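Local coordinates for protein cytochrome P450 (CYP102L1) (Mycobacterium phage Adler, PDB 6N6Q) that is a phage-encoded cytochrome P450 with a bound heme, and so probably activates dioxygen to oxidise an organic substrate, at residues L39-F50 against V60-I68; I325-I335 against Q426-L437. All blocks are in the same frame, centred on the assembly; numbering follows the deposited sequence.

Interaction 1: residues L39-F50 against V60-I68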
loop_
_atom_site.group_PDB
_atom_site.type_symbol
_atom_site.label_atom_id
_atom_site.label_comp_id
_atom_site.label_asym_id
_atom_site.label_seq_id
_atom_site.Cartn_x
_atom_site.Cartn_y
_atom_site.Cartn_z
ATOM N N LEU A 39 -18.039 0.342 -8.979
ATOM C CA LEU A 39 -18.238 -1.087 -9.192
ATOM C C LEU A 39 -18.912 -1.741 -7.996
ATOM O O LEU A 39 -19.709 -2.670 -8.169
ATOM C CB LEU A 39 -16.901 -1.767 -9.485
ATOM C CG LEU A 39 -16.193 -1.350 -10.774
ATOM C CD1 LEU A 39 -14.818 -2.002 -10.880
ATOM C CD2 LEU A 39 -17.046 -1.695 -11.982
ATOM N N THR A 40 -18.611 -1.272 -6.783
ATOM C CA THR A 40 -19.240 -1.828 -5.590
ATOM C C THR A 40 -20.740 -1.557 -5.586
ATOM O O THR A 40 -21.541 -2.455 -5.302
ATOM C CB THR A 40 -18.581 -1.253 -4.334
ATOM O OG1 THR A 40 -17.214 -1.680 -4.272
ATOM C CG2 THR A 40 -19.308 -1.717 -3.078
ATOM N N ARG A 41 -21.139 -0.321 -5.899
ATOM C CA ARG A 41 -22.561 -0.015 -6.016
ATOM C C ARG A 41 -23.195 -0.802 -7.155
ATOM O O ARG A 41 -24.330 -1.279 -7.038
ATOM C CB ARG A 41 -22.763 1.487 -6.223
ATOM C CG ARG A 41 -22.196 2.349 -5.109
ATOM C CD ARG A 41 -22.681 3.787 -5.216
ATOM N NE ARG A 41 -22.150 4.624 -4.142
ATOM C CZ ARG A 41 -22.663 4.685 -2.916
ATOM N NH1 ARG A 41 -23.724 3.954 -2.601
ATOM N NH2 ARG A 41 -22.113 5.474 -2.003
ATOM N N GLU A 42 -22.470 -0.954 -8.265
ATOM C CA GLU A 42 -22.961 -1.755 -9.380
ATOM C C GLU A 42 -23.089 -3.225 -9.005
ATOM O O GLU A 42 -23.998 -3.911 -9.487
ATOM C CB GLU A 42 -22.030 -1.581 -10.584
ATOM C CG GLU A 42 -22.178 -2.625 -11.684
ATOM C CD GLU A 42 -23.511 -2.551 -12.398
ATOM O OE1 GLU A 42 -23.869 -3.524 -13.095
ATOM O OE2 GLU A 42 -24.200 -1.520 -12.265
ATOM N N GLY A 43 -22.207 -3.721 -8.135
ATOM C CA GLY A 43 -22.217 -5.130 -7.783
ATOM C C GLY A 43 -23.413 -5.566 -6.964
ATOM O O GLY A 43 -23.723 -6.763 -6.934
ATOM N N ARG A 44 -24.092 -4.633 -6.298
ATOM C CA ARG A 44 -25.216 -5.001 -5.445
ATOM C C ARG A 44 -26.475 -5.341 -6.229
ATOM O O ARG A 44 -27.423 -5.873 -5.641
ATOM C CB ARG A 44 -25.511 -3.884 -4.443
ATOM C CG ARG A 44 -24.560 -3.866 -3.257
ATOM C CD ARG A 44 -25.049 -2.935 -2.163
ATOM N NE ARG A 44 -25.024 -1.536 -2.580
ATOM C CZ ARG A 44 -23.980 -0.731 -2.419
ATOM N NH1 ARG A 44 -22.871 -1.184 -1.850
ATOM N NH2 ARG A 44 -24.044 0.530 -2.828
ATOM N N ARG A 45 -26.515 -5.054 -7.528
ATOM C CA ARG A 45 -27.615 -5.483 -8.377
ATOM C C ARG A 45 -27.301 -6.780 -9.111
ATOM O O ARG A 45 -28.109 -7.232 -9.930
ATOM C CB ARG A 45 -27.986 -4.380 -9.371
ATOM C CG ARG A 45 -27.124 -4.308 -10.623
ATOM C CD ARG A 45 -27.641 -3.222 -11.557
ATOM N NE ARG A 45 -27.276 -3.464 -12.949
ATOM C CZ ARG A 45 -27.735 -2.750 -13.972
ATOM N NH1 ARG A 45 -28.578 -1.750 -13.756
ATOM N NH2 ARG A 45 -27.357 -3.037 -15.209
ATOM N N HIS A 46 -26.154 -7.390 -8.830
ATOM C CA HIS A 46 -25.751 -8.671 -9.392
ATOM C C HIS A 46 -25.526 -9.671 -8.260
ATOM O O HIS A 46 -25.666 -9.350 -7.078
ATOM C CB HIS A 46 -24.494 -8.517 -10.254
ATOM C CG HIS A 46 -24.687 -7.635 -11.448
ATOM N ND1 HIS A 46 -25.411 -8.027 -12.553
ATOM C CD2 HIS A 46 -24.247 -6.383 -11.713
ATOM C CE1 HIS A 46 -25.411 -7.054 -13.446
ATOM N NE2 HIS A 46 -24.710 -6.045 -12.962
ATOM N N ASP A 47 -25.164 -10.896 -8.634
ATOM C CA ASP A 47 -25.025 -12.004 -7.697
ATOM C C ASP A 47 -23.570 -12.427 -7.508
ATOM O O ASP A 47 -23.267 -13.614 -7.376
ATOM C CB ASP A 47 -25.862 -13.198 -8.150
ATOM C CG ASP A 47 -27.303 -13.102 -7.693
ATOM O OD1 ASP A 47 -27.529 -12.705 -6.530
ATOM O OD2 ASP A 47 -28.207 -13.422 -8.493
ATOM N N GLY A 48 -22.651 -11.461 -7.488
ATOM C CA GLY A 48 -21.261 -11.736 -7.184
ATOM C C GLY A 48 -20.308 -11.689 -8.360
ATOM O O GLY A 48 -19.095 -11.815 -8.149
ATOM N N ILE A 49 -20.802 -11.517 -9.586
ATOM C CA ILE A 49 -19.934 -11.436 -10.757
ATOM C C ILE A 49 -20.734 -10.813 -11.891
ATOM O O ILE A 49 -21.943 -11.032 -12.009
ATOM C CB ILE A 49 -19.366 -12.829 -11.134
ATOM C CG1 ILE A 49 -18.265 -12.697 -12.189
ATOM C CG2 ILE A 49 -20.473 -13.753 -11.609
ATOM C CD1 ILE A 49 -17.589 -14.006 -12.533
ATOM N N PHE A 50 -20.056 -10.028 -12.724
ATOM C CA PHE A 50 -20.706 -9.262 -13.784
ATOM C C PHE A 50 -19.624 -8.644 -14.665
ATOM O O PHE A 50 -18.425 -8.844 -14.445
ATOM C CB PHE A 50 -21.627 -8.185 -13.205
ATOM C CG PHE A 50 -20.926 -7.219 -12.291
ATOM C CD1 PHE A 50 -20.735 -7.525 -10.952
ATOM C CD2 PHE A 50 -20.457 -6.006 -12.769
ATOM C CE1 PHE A 50 -20.087 -6.641 -10.109
ATOM C CE2 PHE A 50 -19.807 -5.119 -11.930
ATOM C CZ PHE A 50 -19.626 -5.435 -10.599
ATOM N N VAL A 60 -14.412 -8.270 -15.994
ATOM C CA VAL A 60 -15.254 -9.163 -15.209
ATOM C C VAL A 60 -14.938 -8.909 -13.738
ATOM O O VAL A 60 -13.846 -9.231 -13.263
ATOM C CB VAL A 60 -15.025 -10.630 -15.583
ATOM C CG1 VAL A 60 -15.880 -11.536 -14.711
ATOM C CG2 VAL A 60 -15.324 -10.855 -17.059
ATOM N N VAL A 61 -15.886 -8.317 -13.020
ATOM C CA VAL A 61 -15.712 -7.969 -11.615
ATOM C C VAL A 61 -16.293 -9.086 -10.762
ATOM O O VAL A 61 -17.434 -9.513 -10.976
ATOM C CB VAL A 61 -16.380 -6.624 -11.288
ATOM C CG1 VAL A 61 -16.185 -6.276 -9.821
ATOM C CG2 VAL A 61 -15.830 -5.527 -12.185
ATOM N N VAL A 62 -15.511 -9.562 -9.798
ATOM C CA VAL A 62 -15.943 -10.589 -8.856
ATOM C C VAL A 62 -15.945 -9.968 -7.467
ATOM O O VAL A 62 -14.906 -9.487 -6.996
ATOM C CB VAL A 62 -15.036 -11.829 -8.903
ATOM C CG1 VAL A 62 -15.655 -12.965 -8.112
ATOM C CG2 VAL A 62 -14.781 -12.249 -10.342
ATOM N N ASP A 63 -17.111 -9.972 -6.814
ATOM C CA ASP A 63 -17.236 -9.420 -5.470
ATOM C C ASP A 63 -18.022 -10.329 -4.530
ATOM O O ASP A 63 -18.430 -9.877 -3.453
ATOM C CB ASP A 63 -17.884 -8.028 -5.511
ATOM C CG ASP A 63 -19.271 -8.042 -6.128
ATOM O OD1 ASP A 63 -19.651 -9.070 -6.722
ATOM O OD2 ASP A 63 -19.986 -7.023 -6.017
ATOM N N GLY A 64 -18.243 -11.587 -4.902
ATOM C CA GLY A 64 -18.958 -12.520 -4.065
ATOM C C GLY A 64 -18.027 -13.420 -3.280
ATOM O O GLY A 64 -16.981 -13.850 -3.777
ATOM N N PRO A 65 -18.399 -13.731 -2.034
ATOM C CA PRO A 65 -17.478 -14.494 -1.168
ATOM C C PRO A 65 -17.108 -15.865 -1.711
ATOM O O PRO A 65 -15.919 -16.203 -1.760
ATOM C CB PRO A 65 -18.254 -14.587 0.154
ATOM C CG PRO A 65 -19.195 -13.426 0.125
ATOM C CD PRO A 65 -19.600 -13.283 -1.309
ATOM N N GLU A 66 -18.093 -16.673 -2.117
ATOM C CA GLU A 66 -17.779 -18.007 -2.625
ATOM C C GLU A 66 -17.050 -17.937 -3.962
ATOM O O GLU A 66 -16.165 -18.757 -4.236
ATOM C CB GLU A 66 -19.052 -18.843 -2.758
ATOM C CG GLU A 66 -19.637 -19.324 -1.440
ATOM C CD GLU A 66 -20.568 -18.310 -0.808
ATOM O OE1 GLU A 66 -20.732 -17.211 -1.383
ATOM O OE2 GLU A 66 -21.141 -18.615 0.260
ATOM N N LEU A 67 -17.411 -16.973 -4.809
ATOM C CA LEU A 67 -16.759 -16.857 -6.109
ATOM C C LEU A 67 -15.313 -16.397 -5.967
ATOM O O LEU A 67 -14.425 -16.910 -6.658
ATOM C CB LEU A 67 -17.542 -15.897 -7.006
ATOM C CG LEU A 67 -18.875 -16.405 -7.554
ATOM C CD1 LEU A 67 -19.623 -15.287 -8.257
ATOM C CD2 LEU A 67 -18.645 -17.570 -8.498
ATOM N N ILE A 68 -15.055 -15.439 -5.073
ATOM C CA ILE A 68 -13.709 -14.885 -4.941
ATOM C C ILE A 68 -12.733 -15.945 -4.445
ATOM O O ILE A 68 -11.612 -16.059 -4.955
ATOM C CB ILE A 68 -13.725 -13.650 -4.021
ATOM C CG1 ILE A 68 -14.301 -12.442 -4.760
ATOM C CG2 ILE A 68 -12.327 -13.341 -3.509
ATOM C CD1 ILE A 68 -14.383 -11.198 -3.912
HETATM O O HOH W 1 -18.137 -5.028 -6.932
#

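Interaction 2: residues I325-I335 against Q426-L437. With HEM (protoporphyrin IX containing Fe), chain E.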
loop_
_atom_site.group_PDB
_atom_site.type_symbol
_atom_site.label_atom_id
_atom_site.label_comp_id
_atom_site.label_asym_id
_atom_site.label_seq_id
_atom_site.Cartn_x
_atom_site.Cartn_y
_atom_site.Cartn_z
ATOM N N ILE A 325 5.579 -4.120 19.749
ATOM C CA ILE A 325 4.680 -3.672 18.690
ATOM C C ILE A 325 3.552 -4.674 18.480
ATOM O O ILE A 325 2.372 -4.305 18.449
ATOM C CB ILE A 325 5.468 -3.420 17.392
ATOM C CG1 ILE A 325 6.565 -2.383 17.641
ATOM C CG2 ILE A 325 4.537 -2.969 16.280
ATOM C CD1 ILE A 325 6.089 -1.164 18.409
ATOM N N ALA A 326 3.891 -5.957 18.343
ATOM C CA ALA A 326 2.871 -6.974 18.126
ATOM C C ALA A 326 2.000 -7.211 19.353
ATOM O O ALA A 326 0.940 -7.834 19.225
ATOM C CB ALA A 326 3.520 -8.289 17.694
ATOM N N LYS A 327 2.413 -6.733 20.527
ATOM C CA LYS A 327 1.617 -6.905 21.735
ATOM C C LYS A 327 0.466 -5.912 21.831
ATOM O O LYS A 327 -0.388 -6.065 22.711
ATOM C CB LYS A 327 2.508 -6.791 22.977
ATOM C CG LYS A 327 3.524 -7.924 23.113
ATOM C CD LYS A 327 4.216 -7.923 24.471
ATOM C CE LYS A 327 5.120 -6.713 24.647
ATOM N NZ LYS A 327 6.003 -6.823 25.845
ATOM N N LEU A 328 0.417 -4.910 20.956
ATOM C CA LEU A 328 -0.690 -3.955 20.923
ATOM C C LEU A 328 -1.829 -4.586 20.132
ATOM O O LEU A 328 -1.971 -4.375 18.926
ATOM C CB LEU A 328 -0.244 -2.632 20.312
ATOM C CG LEU A 328 0.898 -1.912 21.030
ATOM C CD1 LEU A 328 1.335 -0.678 20.253
ATOM C CD2 LEU A 328 0.489 -1.537 22.446
ATOM N N ARG A 329 -2.652 -5.375 20.827
ATOM C CA ARG A 329 -3.715 -6.120 20.158
ATOM C C ARG A 329 -4.779 -5.191 19.586
ATOM O O ARG A 329 -5.169 -5.323 18.419
ATOM C CB ARG A 329 -4.352 -7.118 21.125
ATOM C CG ARG A 329 -5.750 -7.552 20.706
ATOM C CD ARG A 329 -6.474 -8.300 21.812
ATOM N NE ARG A 329 -7.916 -8.348 21.579
ATOM C CZ ARG A 329 -8.531 -9.291 20.873
ATOM N NH1 ARG A 329 -7.831 -10.275 20.322
ATOM N NH2 ARG A 329 -9.848 -9.251 20.716
ATOM N N TYR A 330 -5.271 -4.249 20.395
ATOM C CA TYR A 330 -6.391 -3.425 19.951
ATOM C C TYR A 330 -5.983 -2.485 18.825
ATOM O O TYR A 330 -6.761 -2.257 17.892
ATOM C CB TYR A 330 -6.972 -2.636 21.122
ATOM C CG TYR A 330 -8.234 -1.890 20.752
ATOM C CD1 TYR A 330 -9.445 -2.558 20.634
ATOM C CD2 TYR A 330 -8.212 -0.522 20.512
ATOM C CE1 TYR A 330 -10.602 -1.885 20.291
ATOM C CE2 TYR A 330 -9.365 0.159 20.168
ATOM C CZ TYR A 330 -10.557 -0.528 20.059
ATOM O OH TYR A 330 -11.708 0.144 19.719
ATOM N N LEU A 331 -4.772 -1.926 18.892
ATOM C CA LEU A 331 -4.307 -1.067 17.808
ATOM C C LEU A 331 -4.168 -1.846 16.507
ATOM O O LEU A 331 -4.401 -1.296 15.425
ATOM C CB LEU A 331 -2.981 -0.408 18.186
ATOM C CG LEU A 331 -2.542 0.756 17.296
ATOM C CD1 LEU A 331 -3.668 1.771 17.154
ATOM C CD2 LEU A 331 -1.293 1.418 17.854
ATOM N N ARG A 332 -3.797 -3.126 16.592
ATOM C CA ARG A 332 -3.787 -3.971 15.403
ATOM C C ARG A 332 -5.200 -4.177 14.868
ATOM O O ARG A 332 -5.410 -4.234 13.650
ATOM C CB ARG A 332 -3.127 -5.312 15.724
ATOM C CG ARG A 332 -3.219 -6.348 14.615
ATOM C CD ARG A 332 -2.568 -5.864 13.325
ATOM N NE ARG A 332 -2.474 -6.940 12.343
ATOM C CZ ARG A 332 -1.410 -7.723 12.200
ATOM N NH1 ARG A 332 -0.343 -7.542 12.968
ATOM N NH2 ARG A 332 -1.409 -8.685 11.288
ATOM N N LEU A 333 -6.186 -4.281 15.764
ATOM C CA LEU A 333 -7.569 -4.421 15.321
ATOM C C LEU A 333 -8.089 -3.138 14.688
ATOM O O LEU A 333 -9.000 -3.185 13.855
ATOM C CB LEU A 333 -8.462 -4.833 16.493
ATOM C CG LEU A 333 -8.228 -6.230 17.069
ATOM C CD1 LEU A 333 -9.273 -6.552 18.126
ATOM C CD2 LEU A 333 -8.234 -7.275 15.966
ATOM N N VAL A 334 -7.531 -1.988 15.069
ATOM C CA VAL A 334 -7.936 -0.729 14.450
ATOM C C VAL A 334 -7.461 -0.674 13.004
ATOM O O VAL A 334 -8.212 -0.298 12.097
ATOM C CB VAL A 334 -7.408 0.467 15.265
ATOM C CG1 VAL A 334 -7.742 1.777 14.568
ATOM C CG2 VAL A 334 -7.986 0.449 16.669
ATOM N N ILE A 335 -6.203 -1.057 12.766
ATOM C CA ILE A 335 -5.664 -1.036 11.410
ATOM C C ILE A 335 -6.364 -2.071 10.541
ATOM O O ILE A 335 -6.613 -1.837 9.353
ATOM C CB ILE A 335 -4.143 -1.260 11.436
ATOM C CG1 ILE A 335 -3.477 -0.282 12.399
ATOM C CG2 ILE A 335 -3.563 -1.101 10.042
ATOM C CD1 ILE A 335 -1.977 -0.422 12.460
ATOM N N GLN A 426 2.597 -3.760 8.412
ATOM C CA GLN A 426 1.928 -3.885 9.701
ATOM C C GLN A 426 2.813 -3.406 10.845
ATOM O O GLN A 426 2.305 -2.885 11.843
ATOM C CB GLN A 426 1.490 -5.332 9.925
ATOM C CG GLN A 426 0.326 -5.749 9.041
ATOM C CD GLN A 426 0.122 -7.248 9.006
ATOM O OE1 GLN A 426 0.995 -8.014 9.415
ATOM N NE2 GLN A 426 -1.036 -7.679 8.515
ATOM N N HIS A 427 4.132 -3.550 10.715
ATOM C CA HIS A 427 5.024 -3.064 11.763
ATOM C C HIS A 427 5.065 -1.542 11.784
ATOM O O HIS A 427 4.941 -0.924 12.847
ATOM C CB HIS A 427 6.427 -3.640 11.574
ATOM C CG HIS A 427 7.313 -3.467 12.768
ATOM N ND1 HIS A 427 7.088 -4.121 13.960
ATOM C CD2 HIS A 427 8.422 -2.712 12.956
ATOM C CE1 HIS A 427 8.022 -3.778 14.831
ATOM N NE2 HIS A 427 8.842 -2.924 14.247
ATOM N N GLU A 428 5.231 -0.916 10.616
ATOM C CA GLU A 428 5.351 0.538 10.573
ATOM C C GLU A 428 4.025 1.230 10.861
ATOM O O GLU A 428 4.015 2.343 11.398
ATOM C CB GLU A 428 5.894 0.991 9.215
ATOM C CG GLU A 428 4.990 0.669 8.041
ATOM C CD GLU A 428 5.344 1.458 6.795
ATOM O OE1 GLU A 428 5.633 2.668 6.917
ATOM O OE2 GLU A 428 5.337 0.867 5.694
ATOM N N MET A 429 2.901 0.598 10.512
ATOM C CA MET A 429 1.607 1.229 10.750
ATOM C C MET A 429 1.275 1.292 12.235
ATOM O O MET A 429 0.637 2.250 12.684
ATOM C CB MET A 429 0.508 0.485 9.989
ATOM C CG MET A 429 0.535 0.700 8.481
ATOM S SD MET A 429 -0.878 -0.027 7.628
ATOM C CE MET A 429 -0.643 -1.769 7.976
ATOM N N VAL A 430 1.703 0.295 13.011
ATOM C CA VAL A 430 1.414 0.293 14.441
ATOM C C VAL A 430 2.301 1.294 15.174
ATOM O O VAL A 430 1.822 2.066 16.011
ATOM C CB VAL A 430 1.566 -1.127 15.019
ATOM C CG1 VAL A 430 1.365 -1.106 16.528
ATOM C CG2 VAL A 430 0.572 -2.072 14.369
ATOM N N ILE A 431 3.604 1.296 14.874
ATOM C CA ILE A 431 4.513 2.233 15.531
ATOM C C ILE A 431 4.098 3.669 15.244
ATOM O O ILE A 431 4.156 4.536 16.124
ATOM C CB ILE A 431 5.969 1.975 15.095
ATOM C CG1 ILE A 431 6.353 0.514 15.318
ATOM C CG2 ILE A 431 6.920 2.887 15.852
ATOM C CD1 ILE A 431 7.822 0.226 15.074
ATOM N N ALA A 432 3.673 3.943 14.008
ATOM C CA ALA A 432 3.260 5.294 13.646
ATOM C C ALA A 432 2.016 5.712 14.419
ATOM O O ALA A 432 1.948 6.824 14.956
ATOM C CB ALA A 432 3.014 5.381 12.140
ATOM N N LEU A 433 1.017 4.829 14.486
ATOM C CA LEU A 433 -0.216 5.162 15.193
ATOM C C LEU A 433 0.001 5.206 16.699
ATOM O O LEU A 433 -0.563 6.065 17.387
ATOM C CB LEU A 433 -1.311 4.157 14.840
ATOM C CG LEU A 433 -1.981 4.360 13.482
ATOM C CD1 LEU A 433 -2.838 3.163 13.138
ATOM C CD2 LEU A 433 -2.817 5.627 13.495
ATOM N N ALA A 434 0.809 4.286 17.232
ATOM C CA ALA A 434 1.060 4.267 18.669
ATOM C C ALA A 434 1.738 5.552 19.123
ATOM O O ALA A 434 1.390 6.109 20.170
ATOM C CB ALA A 434 1.907 3.053 19.045
ATOM N N ALA A 435 2.702 6.044 18.341
ATOM C CA ALA A 435 3.391 7.278 18.704
ATOM C C ALA A 435 2.452 8.477 18.649
ATOM O O ALA A 435 2.502 9.353 19.519
ATOM C CB ALA A 435 4.595 7.495 17.789
ATOM N N ILE A 436 1.585 8.532 17.638
ATOM C CA ILE A 436 0.678 9.667 17.497
ATOM C C ILE A 436 -0.329 9.695 18.643
ATOM O O ILE A 436 -0.554 10.739 19.266
ATOM C CB ILE A 436 -0.017 9.626 16.123
ATOM C CG1 ILE A 436 1.002 9.886 15.011
ATOM C CG2 ILE A 436 -1.153 10.636 16.062
ATOM C CD1 ILE A 436 0.460 9.675 13.617
ATOM N N LEU A 437 -0.941 8.545 18.944
ATOM C CA LEU A 437 -1.912 8.482 20.033
ATOM C C LEU A 437 -1.265 8.739 21.388
ATOM O O LEU A 437 -1.916 9.272 22.293
ATOM C CB LEU A 437 -2.607 7.123 20.039
ATOM C CG LEU A 437 -3.591 6.845 18.906
ATOM C CD1 LEU A 437 -4.162 5.451 19.058
ATOM C CD2 LEU A 437 -4.695 7.888 18.902
HETATM C CHA HEM E . 1.938 -6.654 -3.524
HETATM C CHB HEM E . -1.201 -4.275 -0.676
HETATM C CHC HEM E . 2.515 -2.288 1.754
HETATM C CHD HEM E . 5.581 -4.078 -1.565
HETATM C C1A HEM E . 0.756 -6.216 -2.959
HETATM C C2A HEM E . -0.589 -6.627 -3.320
HETATM C C3A HEM E . -1.448 -5.971 -2.537
HETATM C C4A HEM E . -0.690 -5.117 -1.644
HETATM C CMA HEM E . -2.984 -6.104 -2.583
HETATM C CAA HEM E . -0.978 -7.637 -4.420
HETATM C CBA HEM E . -1.076 -6.892 -5.749
HETATM C CGA HEM E . -1.627 -7.792 -6.825
HETATM O O1A HEM E . -2.044 -8.937 -6.509
HETATM O O2A HEM E . -1.651 -7.360 -8.006
HETATM C C1B HEM E . -0.470 -3.577 0.266
HETATM C C2B HEM E . -1.013 -2.875 1.413
HETATM C C3B HEM E . 0.014 -2.322 2.090
HETATM C C4B HEM E . 1.237 -2.661 1.385
HETATM C CMB HEM E . -2.525 -2.821 1.733
HETATM C CAB HEM E . 0.009 -1.466 3.384
HETATM C CBB HEM E . -1.087 -1.095 4.059
HETATM C C1C HEM E . 3.684 -2.614 1.096
HETATM C C2C HEM E . 5.033 -2.294 1.516
HETATM C C3C HEM E . 5.887 -2.778 0.613
HETATM C C4C HEM E . 5.112 -3.436 -0.432
HETATM C CMC HEM E . 5.435 -1.518 2.789
HETATM C CAC HEM E . 7.423 -2.622 0.732
HETATM C CBC HEM E . 8.278 -3.137 -0.157
HETATM C C1D HEM E . 4.872 -4.940 -2.382
HETATM C C2D HEM E . 5.406 -5.713 -3.489
HETATM C C3D HEM E . 4.406 -6.421 -4.026
HETATM C C4D HEM E . 3.194 -6.129 -3.284
HETATM C CMD HEM E . 6.876 -5.715 -3.965
HETATM C CAD HEM E . 4.516 -7.388 -5.228
HETATM C CBD HEM E . 4.974 -8.763 -4.752
HETATM C CGD HEM E . 4.992 -9.732 -5.908
HETATM O O1D HEM E . 5.829 -10.673 -5.890
HETATM O O2D HEM E . 4.175 -9.565 -6.852
HETATM N NA HEM E . 0.649 -5.293 -1.935
HETATM N NB HEM E . 0.901 -3.425 0.284
HETATM N NC HEM E . 3.776 -3.309 -0.094
HETATM N ND HEM E . 3.520 -5.222 -2.290
HETATM FE FE HEM E . 2.200 -4.194 -1.089
#

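Interaction 1: residues L39-F50 against V60-I68
Phe50 and Val61 meet as an antiparallel hydrogen-bonded pair: Val61 N donates to Phe50 O at 3.0 Å, and Phe50 N donates back to Val61 O. On the same side of the sheet Val61 CB lies over one face of the Phe50 ring, 3.9 Å from its centroid and 26° off the normal, a CH-pi contact. Phe50 CG sits between backbone N and carbonyl carbon (chi1 58°), which folds the ring back beside Val61; Leu39 CD1 reaches Val61 CG2 from the helix, 3.9 Å away. This is the dense part. Ile49 points to the other face together with Val62, its CG1 4.0 Å from Val62 CG2, and its branches also reach the partly exposed Val60 and Leu67, while Asp47, just after the Gly43-His46 turn, is exposed. Beyond the strands, Gly48 O accepts Asp63 N at 3.0 Å and, weakly, Gly64 N. Asp63 OD2 takes a water at 2.9 Å that also gives a weak bond to Leu39 O, bridging to helix 35-43. Asp63 OD1 stands 3.1 Å from Gly48 O; these close acceptors could raise the Asp63 pKa somewhat, against which the water donating to OD2 would work.

Interaction 2: residues I325-I335 against Q426-L437
Leu331 enters helix 426-437 as a knob into the hole formed by Val430, Leu433, Ala434 and Leu437. Its CD2 branch goes deepest, 3.8 Å from Ala434 CB and close to the backbone there, while CD1 slides past Leu437 CD1. One turn on, Ile335 CD1 touches both Met429 CB and Val430 CG2 at 3.6 Å, and Ile335 CG1 lies against Leu433 CD1. Val430 is thus gripped by both its methyls: CG2 faces Ile335, whereas CG1, anti to the backbone N (chi1 176°), meets Leu328 CD1 and Ile325 CG2, each 3.7 Å away. Ile325 crosses Ile431 at about a right angle, with its CD1 3.5 Å from Ile431 CG1, and its CG1 comes within 3.5 Å of His427 CE1. At the partly exposed margin, Gln426 CG lies 4.0 Å above the centre of the Arg332 guanidinium, whose plane is turned 42° from that of the Gln426 amide.

Further out, Glu307 accepts the backbone N-H groups of Tyr330 and Leu331, securing the start of helix 329-341, and His126 holds His427 NE2. Leu433 and Met429 also pack on helix 265-296. Met429 SD comes within 3.7 Å of HEM CBB, so the apolar interface runs directly to a vinyl group of the porphyrin. The axes of the short helical segments pass 10.0 Å apart at 110°, a steep crossing of the K helix over the L helix, which belongs to the heme-binding core of the cytochrome P450 fold.

Interaction 1 precedes interaction 2 along the chain, and the two do not touch: their centres are 32 Å apart and their nearest atoms about 17 Å. They share no helix or strand. Interaction 1 joins helix 35-43 and helix 65-71 to the hairpin 49-53/58-62, at the outer edge of the mixed sheet; interaction 2 lies within the helical part, where helix 329-341 crosses helix 422-439. The chain links them further on, since helix 329-341 is followed by strand 347-352 and later by strand 370-374, which pairs with strand 58-62. Heme lies beside interaction 2 but about 14 Å from the side chain of Val62, placing one contact in the cofactor wall and the other in the peripheral beta region.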